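Local coordinates for nitroreductase (Bacteroides fragilis NCTC 9343, PDB 3EK3), which binds flavin mononucleotide and probably uses it to transfer electrons between NAD(P)H and nitrogen-containing compounds, at residues Y88-I99 / S131-T139; T48-K59 / Y149-H159. All coordinates share one frame; numbering follows the deposited sequence.

Contact 1. Residues Y88-I99 / S131-T139; sequences YCCYYHAPTLVI and SCWINQLGT. With FMN (flavin mononucleotide), chain B.
I134 meets the 88-99 segment with both of its branches: chi1 of -48° puts CG1 beside its own backbone N and leaves CG2 anti to that N, and chi2 of -60° bends CD1 over toward the ring of Y92. Y92 lays the CE2 side of its ring 3.7 Å from I134 CD1, the two side chains running past each other in opposite directions. CG1 rests against L97 CD1 at 3.8 Å, while CG2 and CD1 both come to 3.4 Å from C90 O, with C90 SG further off. A beta-branched residue suits this place because it meets an aromatic ring, a carbonyl, a thiol and a leucine at once. C132 SG adds a sulfur-aromatic contact, standing oblique to the Y92 ring. No hydrogen bond joins the two segments directly; what they share is the flavin of the nitroreductase fold, whose pyrimidine end both grip. From the 88-99 side, Y92 OH donates to FMN O2 at 2.6 Å, with O2 near the plane of the ring at its edge. From the other side, FMN O4 accepts from N135 N at 2.8 Å and Q136 NE2 at 2.9 Å. A water accepts from FMN N3 and lies within hydrogen-bonding distance of C90 O, Q136 OE1 and, further off, Y92 OH, of which it can serve two at a time. A glutamine suits this double role of its amide. The Q136 chain, bent at chi2 (64°), passes Y88 OH with CG at 3.3 Å, and its amide plane is nearly perpendicular to the Y88 ring. In another part of the pocket, W133 lays one face over the dimethylbenzene end of the flavin and also packs on M111 of the second subunit. L137 CD1 reaches I99 CG1 at 4.2 Å.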
loop_
_atom_site.group_PDB
_atom_site.type_symbol
_atom_site.label_atom_id
_atom_site.label_comp_id
_atom_site.label_asym_id
_atom_site.label_seq_id
_atom_site.Cartn_x
_atom_site.Cartn_y
_atom_site.Cartn_z
ATOM N N TYR A 88 -5.475 24.790 12.173
ATOM C CA TYR A 88 -4.990 23.621 11.462
ATOM C C TYR A 88 -5.090 22.354 12.298
ATOM O O TYR A 88 -4.629 22.343 13.454
ATOM C CB TYR A 88 -3.527 23.825 11.079
ATOM C CG TYR A 88 -2.976 22.618 10.377
ATOM C CD1 TYR A 88 -3.357 22.311 9.074
ATOM C CD2 TYR A 88 -2.097 21.766 11.025
ATOM C CE1 TYR A 88 -2.841 21.184 8.433
ATOM C CE2 TYR A 88 -1.572 20.659 10.394
ATOM C CZ TYR A 88 -1.949 20.370 9.108
ATOM O OH TYR A 88 -1.422 19.261 8.493
ATOM N N CYS A 89 -5.730 21.333 11.734
ATOM C CA CYS A 89 -5.830 20.010 12.337
ATOM C C CYS A 89 -5.546 18.990 11.251
ATOM O O CYS A 89 -6.339 18.823 10.326
ATOM C CB CYS A 89 -7.217 19.769 12.912
ATOM S SG CYS A 89 -7.388 18.195 13.678
ATOM N N CYS A 90 -4.399 18.322 11.347
ATOM C CA CYS A 90 -3.973 17.416 10.299
ATOM C C CYS A 90 -4.940 16.261 10.094
ATOM O O CYS A 90 -5.025 15.749 8.986
ATOM C CB CYS A 90 -2.548 16.905 10.534
ATOM S SG CYS A 90 -2.312 15.828 11.978
ATOM N N TYR A 91 -5.690 15.875 11.122
ATOM C CA TYR A 91 -6.601 14.728 11.004
ATOM C C TYR A 91 -8.063 15.137 10.857
ATOM O O TYR A 91 -8.977 14.313 10.947
ATOM C CB TYR A 91 -6.418 13.718 12.173
ATOM C CG TYR A 91 -6.725 14.315 13.514
ATOM C CD1 TYR A 91 -5.773 15.033 14.196
ATOM C CD2 TYR A 91 -7.980 14.239 14.065
ATOM C CE1 TYR A 91 -6.051 15.637 15.382
ATOM C CE2 TYR A 91 -8.267 14.836 15.257
ATOM C CZ TYR A 91 -7.293 15.543 15.923
ATOM O OH TYR A 91 -7.541 16.192 17.127
ATOM N N TYR A 92 -8.300 16.417 10.584
ATOM C CA TYR A 92 -9.637 16.904 10.251
ATOM C C TYR A 92 -10.711 16.642 11.312
ATOM O O TYR A 92 -11.869 16.511 10.979
ATOM C CB TYR A 92 -10.083 16.338 8.893
ATOM C CG TYR A 92 -9.048 16.564 7.815
ATOM C CD1 TYR A 92 -8.731 17.834 7.396
ATOM C CD2 TYR A 92 -8.400 15.502 7.230
ATOM C CE1 TYR A 92 -7.773 18.063 6.391
ATOM C CE2 TYR A 92 -7.438 15.695 6.244
ATOM C CZ TYR A 92 -7.121 16.977 5.833
ATOM O OH TYR A 92 -6.171 17.172 4.839
ATOM N N HIS A 93 -10.320 16.585 12.578
ATOM C CA HIS A 93 -11.229 16.342 13.684
ATOM C C HIS A 93 -11.978 15.025 13.574
ATOM O O HIS A 93 -13.048 14.846 14.184
ATOM C CB HIS A 93 -12.163 17.538 13.867
ATOM C CG HIS A 93 -11.430 18.802 14.156
ATOM N ND1 HIS A 93 -10.784 19.016 15.353
ATOM C CD2 HIS A 93 -11.197 19.898 13.394
ATOM C CE1 HIS A 93 -10.204 20.202 15.326
ATOM N NE2 HIS A 93 -10.439 20.756 14.151
ATOM N N ALA A 94 -11.388 14.065 12.852
ATOM C CA ALA A 94 -11.850 12.687 12.899
ATOM C C ALA A 94 -11.803 12.184 14.361
ATOM O O ALA A 94 -10.919 12.561 15.124
ATOM C CB ALA A 94 -10.995 11.803 11.979
ATOM N N PRO A 95 -12.792 11.364 14.777
ATOM C CA PRO A 95 -12.787 10.872 16.168
ATOM C C PRO A 95 -11.729 9.805 16.497
ATOM O O PRO A 95 -11.441 9.556 17.684
ATOM C CB PRO A 95 -14.209 10.312 16.310
ATOM C CG PRO A 95 -14.551 9.874 14.982
ATOM C CD PRO A 95 -13.987 10.910 14.059
ATOM N N THR A 96 -11.159 9.193 15.456
ATOM C CA THR A 96 -10.142 8.128 15.557
ATOM C C THR A 96 -9.037 8.376 14.524
ATOM O O THR A 96 -9.307 8.731 13.378
ATOM C CB THR A 96 -10.753 6.712 15.391
ATOM O OG1 THR A 96 -11.546 6.415 16.543
ATOM C CG2 THR A 96 -9.664 5.609 15.256
ATOM N N LEU A 97 -7.796 8.246 14.975
ATOM C CA LEU A 97 -6.644 8.207 14.097
ATOM C C LEU A 97 -5.816 6.966 14.395
ATOM O O LEU A 97 -5.400 6.760 15.534
ATOM C CB LEU A 97 -5.786 9.432 14.326
ATOM C CG LEU A 97 -4.600 9.635 13.403
ATOM C CD1 LEU A 97 -5.039 9.985 11.986
ATOM C CD2 LEU A 97 -3.747 10.728 13.972
ATOM N N VAL A 98 -5.560 6.163 13.373
ATOM C CA VAL A 98 -4.701 4.988 13.513
ATOM C C VAL A 98 -3.310 5.327 12.999
ATOM O O VAL A 98 -3.103 5.659 11.807
ATOM C CB VAL A 98 -5.200 3.783 12.760
ATOM C CG1 VAL A 98 -4.390 2.526 13.107
ATOM C CG2 VAL A 98 -6.640 3.539 13.082
ATOM N N ILE A 99 -2.357 5.288 13.911
ATOM C CA ILE A 99 -0.970 5.551 13.564
ATOM C C ILE A 99 -0.313 4.243 13.129
ATOM O O ILE A 99 -0.240 3.310 13.912
ATOM C CB ILE A 99 -0.201 6.118 14.790
ATOM C CG1 ILE A 99 -0.880 7.412 15.276
ATOM C CG2 ILE A 99 1.279 6.376 14.442
ATOM C CD1 ILE A 99 -0.401 7.933 16.623
ATOM N N SER A 131 -12.717 7.690 5.697
ATOM C CA SER A 131 -11.299 7.630 6.043
ATOM C C SER A 131 -10.487 8.591 5.206
ATOM O O SER A 131 -10.977 9.167 4.225
ATOM C CB SER A 131 -10.780 6.203 5.862
ATOM O OG SER A 131 -10.867 5.806 4.491
ATOM N N CYS A 132 -9.265 8.818 5.655
ATOM C CA CYS A 132 -8.262 9.593 4.914
ATOM C C CYS A 132 -6.858 9.245 5.367
ATOM O O CYS A 132 -6.636 9.040 6.559
ATOM C CB CYS A 132 -8.505 11.093 5.136
ATOM S SG CYS A 132 -7.672 12.247 4.015
ATOM N N TRP A 133 -5.904 9.229 4.425
ATOM C CA TRP A 133 -4.488 9.154 4.738
ATOM C C TRP A 133 -4.098 10.470 5.375
ATOM O O TRP A 133 -4.310 11.521 4.797
ATOM C CB TRP A 133 -3.646 8.961 3.459
ATOM C CG TRP A 133 -2.226 8.614 3.720
ATOM C CD1 TRP A 133 -1.275 9.402 4.292
ATOM C CD2 TRP A 133 -1.571 7.386 3.374
ATOM N NE1 TRP A 133 -0.087 8.734 4.357
ATOM C CE2 TRP A 133 -0.228 7.493 3.786
ATOM C CE3 TRP A 133 -1.992 6.213 2.738
ATOM C CZ2 TRP A 133 0.679 6.456 3.624
ATOM C CZ3 TRP A 133 -1.099 5.190 2.564
ATOM C CH2 TRP A 133 0.244 5.324 2.984
ATOM N N ILE A 134 -3.494 10.400 6.552
ATOM C CA ILE A 134 -2.900 11.541 7.221
ATOM C C ILE A 134 -1.381 11.312 7.267
ATOM O O ILE A 134 -0.925 10.382 7.934
ATOM C CB ILE A 134 -3.508 11.694 8.643
ATOM C CG1 ILE A 134 -5.064 11.608 8.572
ATOM C CG2 ILE A 134 -3.023 12.959 9.287
ATOM C CD1 ILE A 134 -5.709 12.703 7.674
ATOM N N ASN A 135 -0.630 12.140 6.522
ATOM C CA ASN A 135 0.820 11.932 6.308
ATOM C C ASN A 135 1.735 12.752 7.193
ATOM O O ASN A 135 2.940 12.633 7.077
ATOM C CB ASN A 135 1.154 12.199 4.840
ATOM C CG ASN A 135 2.289 11.317 4.308
ATOM O OD1 ASN A 135 2.418 10.152 4.690
ATOM N ND2 ASN A 135 3.064 11.861 3.390
ATOM N N GLN A 136 1.196 13.571 8.091
ATOM C CA GLN A 136 2.016 14.587 8.749
ATOM C C GLN A 136 2.969 14.042 9.805
ATOM O O GLN A 136 3.900 14.751 10.203
ATOM C CB GLN A 136 1.153 15.713 9.331
ATOM C CG GLN A 136 0.613 16.614 8.265
ATOM C CD GLN A 136 -0.326 15.910 7.326
ATOM O OE1 GLN A 136 -1.295 15.282 7.763
ATOM N NE2 GLN A 136 -0.075 16.031 6.002
ATOM N N LEU A 137 2.804 12.791 10.226
ATOM C CA LEU A 137 3.812 12.204 11.162
ATOM C C LEU A 137 5.060 11.615 10.458
ATOM O O LEU A 137 6.042 11.319 11.105
ATOM C CB LEU A 137 3.153 11.168 12.075
ATOM C CG LEU A 137 2.377 11.740 13.273
ATOM C CD1 LEU A 137 1.526 10.662 13.981
ATOM C CD2 LEU A 137 3.334 12.412 14.247
ATOM N N GLY A 138 5.053 11.445 9.137
ATOM C CA GLY A 138 6.254 10.917 8.468
ATOM C C GLY A 138 7.497 11.741 8.683
ATOM O O GLY A 138 8.570 11.189 8.958
ATOM N N THR A 139 7.392 13.052 8.519
ATOM C CA THR A 139 8.577 13.924 8.626
ATOM C C THR A 139 8.716 14.547 10.015
ATOM O O THR A 139 9.753 15.193 10.317
ATOM C CB THR A 139 8.528 15.054 7.622
ATOM O OG1 THR A 139 7.338 15.797 7.844
ATOM C CG2 THR A 139 8.566 14.514 6.201
HETATM N N1 FMN B . -4.736 13.444 2.197
HETATM C C2 FMN B . -4.709 14.392 3.193
HETATM O O2 FMN B . -5.699 15.097 3.412
HETATM N N3 FMN B . -3.579 14.614 3.950
HETATM C C4 FMN B . -2.461 13.890 3.712
HETATM O O4 FMN B . -1.550 13.967 4.553
HETATM C C4A FMN B . -2.487 12.910 2.710
HETATM N N5 FMN B . -1.370 12.152 2.470
HETATM C C5A FMN B . -1.365 11.155 1.515
HETATM C C6 FMN B . -0.218 10.383 1.333
HETATM C C7 FMN B . -0.197 9.346 0.402
HETATM C C7M FMN B . 0.979 8.370 0.345
HETATM C C8 FMN B . -1.363 9.068 -0.323
HETATM C C8M FMN B . -1.516 7.707 -0.961
HETATM C C9 FMN B . -2.511 9.843 -0.132
HETATM C C9A FMN B . -2.531 10.887 0.787
HETATM N N10 FMN B . -3.664 11.694 0.990
HETATM C C10 FMN B . -3.650 12.658 1.970
HETATM C "C1'" FMN B . -4.945 11.437 0.234
HETATM C "C2'" FMN B . -4.803 11.884 -1.225
HETATM O "O2'" FMN B . -4.857 13.298 -1.309
HETATM C "C3'" FMN B . -5.971 11.297 -2.000
HETATM O "O3'" FMN B . -5.786 9.900 -2.067
HETATM C "C4'" FMN B . -6.053 11.831 -3.444
HETATM O "O4'" FMN B . -6.396 13.211 -3.442
HETATM C "C5'" FMN B . -7.086 11.053 -4.255
HETATM O "O5'" FMN B . -8.381 11.223 -3.693
HETATM P P FMN B . -9.291 9.968 -3.221
HETATM O O1P FMN B . -9.334 8.999 -4.337
HETATM O O2P FMN B . -10.647 10.516 -2.741
HETATM O O3P FMN B . -8.571 9.253 -2.105
HETATM O O HOH W 1 -3.674 15.800 6.501
#

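Contact 2. Residues T48-K59 / Y149-H159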
loop_
_atom_site.group_PDB
_atom_site.type_symbol
_atom_site.label_atom_id
_atom_site.label_comp_id
_atom_site.label_asym_id
_atom_site.label_seq_id
_atom_site.Cartn_x
_atom_site.Cartn_y
_atom_site.Cartn_z
ATOM N N THR A 48 6.317 -6.613 11.222
ATOM C CA THR A 48 6.999 -5.794 12.206
ATOM C C THR A 48 6.231 -4.492 12.490
ATOM O O THR A 48 6.596 -3.726 13.378
ATOM C CB THR A 48 8.448 -5.482 11.762
ATOM O OG1 THR A 48 8.426 -5.085 10.385
ATOM C CG2 THR A 48 9.313 -6.705 11.925
ATOM N N TRP A 49 5.183 -4.245 11.720
ATOM C CA TRP A 49 4.361 -3.043 11.874
ATOM C C TRP A 49 3.680 -2.981 13.242
ATOM O O TRP A 49 3.542 -3.988 13.954
ATOM C CB TRP A 49 3.277 -2.966 10.785
ATOM C CG TRP A 49 2.542 -4.274 10.458
ATOM C CD1 TRP A 49 2.139 -5.259 11.327
ATOM C CD2 TRP A 49 2.156 -4.714 9.166
ATOM N NE1 TRP A 49 1.544 -6.268 10.651
ATOM C CE2 TRP A 49 1.537 -5.962 9.316
ATOM C CE3 TRP A 49 2.264 -4.172 7.882
ATOM C CZ2 TRP A 49 1.055 -6.678 8.237
ATOM C CZ3 TRP A 49 1.760 -4.881 6.820
ATOM C CH2 TRP A 49 1.172 -6.119 7.005
ATOM N N HIS A 50 3.240 -1.780 13.596
ATOM C CA HIS A 50 2.347 -1.588 14.728
ATOM C C HIS A 50 1.252 -0.621 14.310
ATOM O O HIS A 50 1.496 0.299 13.541
ATOM C CB HIS A 50 3.072 -1.000 15.940
ATOM C CG HIS A 50 2.400 -1.311 17.240
ATOM N ND1 HIS A 50 2.572 -2.512 17.896
ATOM C CD2 HIS A 50 1.531 -0.593 17.988
ATOM C CE1 HIS A 50 1.827 -2.520 18.994
ATOM N NE2 HIS A 50 1.182 -1.369 19.066
ATOM N N PHE A 51 0.063 -0.860 14.850
ATOM C CA PHE A 51 -1.120 -0.080 14.585
ATOM C C PHE A 51 -1.610 0.486 15.914
ATOM O O PHE A 51 -2.096 -0.264 16.749
ATOM C CB PHE A 51 -2.207 -0.971 13.981
ATOM C CG PHE A 51 -1.732 -1.864 12.839
ATOM C CD1 PHE A 51 -1.243 -1.325 11.687
ATOM C CD2 PHE A 51 -1.756 -3.256 12.953
ATOM C CE1 PHE A 51 -0.834 -2.140 10.632
ATOM C CE2 PHE A 51 -1.334 -4.086 11.896
ATOM C CZ PHE A 51 -0.849 -3.501 10.738
ATOM N N THR A 52 -1.459 1.796 16.110
ATOM C CA THR A 52 -1.834 2.464 17.354
ATOM C C THR A 52 -3.081 3.290 17.074
ATOM O O THR A 52 -3.013 4.358 16.469
ATOM C CB THR A 52 -0.672 3.341 17.910
ATOM O OG1 THR A 52 0.505 2.535 18.010
ATOM C CG2 THR A 52 -1.016 3.860 19.303
ATOM N N ALA A 53 -4.236 2.749 17.468
ATOM C CA ALA A 53 -5.507 3.395 17.228
ATOM C C ALA A 53 -5.803 4.357 18.369
ATOM O O ALA A 53 -6.043 3.942 19.496
ATOM C CB ALA A 53 -6.635 2.363 17.075
ATOM N N VAL A 54 -5.775 5.652 18.081
ATOM C CA VAL A 54 -6.021 6.666 19.084
ATOM C C VAL A 54 -7.444 7.195 18.916
ATOM O O VAL A 54 -7.758 7.810 17.902
ATOM C CB VAL A 54 -5.024 7.831 18.986
ATOM C CG1 VAL A 54 -5.261 8.869 20.123
ATOM C CG2 VAL A 54 -3.598 7.296 19.039
ATOM N N CYS A 55 -8.279 6.945 19.928
ATOM C CA CYS A 55 -9.694 7.253 19.892
ATOM C C CYS A 55 -10.087 8.363 20.858
ATOM O O CYS A 55 -11.248 8.609 21.069
ATOM C CB CYS A 55 -10.454 5.998 20.257
ATOM S SG CYS A 55 -10.107 4.622 19.166
ATOM N N ASN A 56 -9.106 9.044 21.418
ATOM C CA ASN A 56 -9.358 9.989 22.485
ATOM C C ASN A 56 -9.132 11.400 21.940
ATOM O O ASN A 56 -8.039 11.741 21.507
ATOM C CB ASN A 56 -8.387 9.657 23.616
ATOM C CG ASN A 56 -8.630 10.466 24.855
ATOM O OD1 ASN A 56 -8.526 11.681 24.839
ATOM N ND2 ASN A 56 -8.973 9.789 25.939
ATOM N N THR A 57 -10.178 12.211 21.939
ATOM C CA THR A 57 -10.114 13.544 21.347
ATOM C C THR A 57 -9.071 14.416 21.980
ATOM O O THR A 57 -8.353 15.109 21.256
ATOM C CB THR A 57 -11.476 14.224 21.390
ATOM O OG1 THR A 57 -12.364 13.473 20.557
ATOM C CG2 THR A 57 -11.413 15.643 20.856
ATOM N N VAL A 58 -8.927 14.350 23.305
ATOM C CA VAL A 58 -7.910 15.162 23.997
ATOM C C VAL A 58 -6.521 14.799 23.515
ATOM O O VAL A 58 -5.716 15.674 23.223
ATOM C CB VAL A 58 -7.955 15.009 25.542
ATOM C CG1 VAL A 58 -6.769 15.725 26.174
ATOM C CG2 VAL A 58 -9.246 15.546 26.108
ATOM N N LYS A 59 -6.218 13.513 23.447
ATOM C CA LYS A 59 -4.877 13.091 23.019
ATOM C C LYS A 59 -4.631 13.426 21.546
ATOM O O LYS A 59 -3.525 13.792 21.164
ATOM C CB LYS A 59 -4.676 11.599 23.250
ATOM C CG LYS A 59 -4.839 11.170 24.692
ATOM C CD LYS A 59 -4.542 9.689 24.845
ATOM C CE LYS A 59 -5.146 9.097 26.120
ATOM N NZ LYS A 59 -4.791 9.690 27.443
ATOM N N TYR A 149 5.516 12.129 22.634
ATOM C CA TYR A 149 4.064 11.908 22.600
ATOM C C TYR A 149 3.729 10.538 22.022
ATOM O O TYR A 149 2.960 9.784 22.606
ATOM C CB TYR A 149 3.320 13.049 21.850
ATOM C CG TYR A 149 1.939 13.212 22.403
ATOM C CD1 TYR A 149 0.914 12.368 21.976
ATOM C CD2 TYR A 149 1.672 14.110 23.448
ATOM C CE1 TYR A 149 -0.344 12.436 22.520
ATOM C CE2 TYR A 149 0.381 14.191 24.028
ATOM C CZ TYR A 149 -0.608 13.339 23.572
ATOM O OH TYR A 149 -1.874 13.351 24.103
ATOM N N LEU A 150 4.352 10.197 20.895
ATOM C CA LEU A 150 4.133 8.898 20.244
ATOM C C LEU A 150 4.478 7.741 21.190
ATOM O O LEU A 150 3.727 6.773 21.326
ATOM C CB LEU A 150 4.973 8.802 18.970
ATOM C CG LEU A 150 4.588 9.774 17.846
ATOM C CD1 LEU A 150 5.568 9.608 16.688
ATOM C CD2 LEU A 150 3.158 9.471 17.349
ATOM N N THR A 151 5.611 7.856 21.842
ATOM C CA THR A 151 6.035 6.852 22.842
ATOM C C THR A 151 5.005 6.655 23.948
ATOM O O THR A 151 4.670 5.519 24.305
ATOM C CB THR A 151 7.367 7.241 23.421
ATOM O OG1 THR A 151 8.340 7.284 22.366
ATOM C CG2 THR A 151 7.804 6.257 24.541
ATOM N N SER A 152 4.439 7.768 24.419
ATOM C CA SER A 152 3.454 7.731 25.501
ATOM C C SER A 152 2.181 7.045 25.013
ATOM O O SER A 152 1.491 6.408 25.784
ATOM C CB SER A 152 3.132 9.139 26.020
ATOM O OG SER A 152 2.143 9.770 25.220
ATOM N N LEU A 153 1.895 7.167 23.720
ATOM C CA LEU A 153 0.724 6.503 23.121
ATOM C C LEU A 153 0.962 5.018 22.871
ATOM O O LEU A 153 0.030 4.270 22.634
ATOM C CB LEU A 153 0.354 7.181 21.800
ATOM C CG LEU A 153 -0.217 8.586 21.934
ATOM C CD1 LEU A 153 -0.216 9.193 20.529
ATOM C CD2 LEU A 153 -1.639 8.553 22.567
ATOM N N GLY A 154 2.213 4.593 22.865
ATOM C CA GLY A 154 2.521 3.178 22.621
ATOM C C GLY A 154 3.124 2.858 21.271
ATOM O O GLY A 154 3.294 1.692 20.933
ATOM N N VAL A 155 3.469 3.880 20.494
ATOM C CA VAL A 155 4.235 3.654 19.258
ATOM C C VAL A 155 5.669 3.216 19.644
ATOM O O VAL A 155 6.336 3.866 20.463
ATOM C CB VAL A 155 4.325 4.923 18.385
ATOM C CG1 VAL A 155 5.152 4.634 17.120
ATOM C CG2 VAL A 155 2.931 5.458 18.005
ATOM N N PRO A 156 6.138 2.059 19.115
ATOM C CA PRO A 156 7.482 1.641 19.460
ATOM C C PRO A 156 8.548 2.664 19.131
ATOM O O PRO A 156 8.519 3.278 18.074
ATOM C CB PRO A 156 7.684 0.363 18.628
ATOM C CG PRO A 156 6.355 -0.167 18.431
ATOM C CD PRO A 156 5.459 1.061 18.281
ATOM N N GLU A 157 9.484 2.824 20.042
ATOM C CA GLU A 157 10.517 3.836 19.892
ATOM C C GLU A 157 11.432 3.619 18.711
ATOM O O GLU A 157 12.043 4.573 18.251
ATOM C CB GLU A 157 11.349 3.939 21.162
ATOM C CG GLU A 157 10.501 4.456 22.301
ATOM C CD GLU A 157 11.255 4.622 23.595
ATOM O OE1 GLU A 157 12.093 5.544 23.689
ATOM O OE2 GLU A 157 10.987 3.831 24.519
ATOM N N ASN A 158 11.548 2.374 18.253
ATOM C CA ASN A 158 12.380 2.030 17.103
ATOM C C ASN A 158 11.622 2.060 15.779
ATOM O O ASN A 158 12.159 1.653 14.755
ATOM C CB ASN A 158 13.004 0.631 17.305
ATOM C CG ASN A 158 11.985 -0.472 17.217
ATOM O OD1 ASN A 158 10.930 -0.396 17.826
ATOM N ND2 ASN A 158 12.279 -1.493 16.428
ATOM N N HIS A 159 10.379 2.523 15.803
ATOM C CA HIS A 159 9.572 2.605 14.597
ATOM C C HIS A 159 9.585 4.007 14.065
ATOM O O HIS A 159 9.724 4.974 14.827
ATOM C CB HIS A 159 8.136 2.233 14.916
ATOM C CG HIS A 159 7.876 0.760 14.932
ATOM N ND1 HIS A 159 6.613 0.227 14.747
ATOM C CD2 HIS A 159 8.716 -0.287 15.113
ATOM C CE1 HIS A 159 6.693 -1.093 14.811
ATOM N NE2 HIS A 159 7.960 -1.428 15.033
#
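L153, the residue most covered here, lies in the last turn before the Schellman motif at G154 and spreads its two methyls over different partners. CD1 meets V54 CG2 at 4.2 Å, the side chains crossing at about a right angle, whereas CD2 lies 3.9 Å from K59 CD; a leucine suits the spot because its fork serves a strand and a helix together. K59 makes its contact with aliphatic carbons, the amine extending beyond. Y149 OH comes up to K59 CA at 3.2 Å and is hydrogen-bonded to E62, while the side chain packs on L63 and R66 of helix 57-72, a mixed setting that suits tyrosine. T52 is covered as much as K59. With chi1 of -53° its CG2 stands anti to the backbone N and touches L153 O at 3.5 Å, and OG1 faces V155 CG2. The positive phi of G154 (107°) is comfortable for glycine and turns the chain back along the strand. P156 CD then packs 3.9 Å from H50 CB and covers one face of the H159 ring with CG. That ring turns its edge to H50 N, its CE1 lies 3.0 Å from T48 O, and its ND1 is hydrogen-bonded to S101 OG. H50 NE2 is hydrogen-bonded to T187 OG1 of the second subunit. Strand 50-54 is thus held between strand 96-102, to which it hydrogen-bonds, and a parallel strand of the second subunit, with helix 144-153 and its following turn packed across one face and helix 109-126 meeting W49 and F51.

In the fold
The centres of contacts 1 and 2 lie 13 Å apart, and the two meet in one antiparallel sheet. Strand 50-54 of contact 2 neighbours strand 96-102 of contact 1, with probable backbone hydrogen bonds from I99 N to T52 O and from V54 N to L97 O. Strand 130-134 lies at the other end of this sheet, and helix 144-153 follows it in the chain; L137 packs against L150 of that helix. In sequence, 48-59 comes first, then 88-99, 131-139 and 149-159, so contact 2 brackets contact 1. Contact 1 supplies part of the flavin pocket, contact 2 lies away from that site at the edge strand, and both touch the second subunit, whose strand extends the sheet.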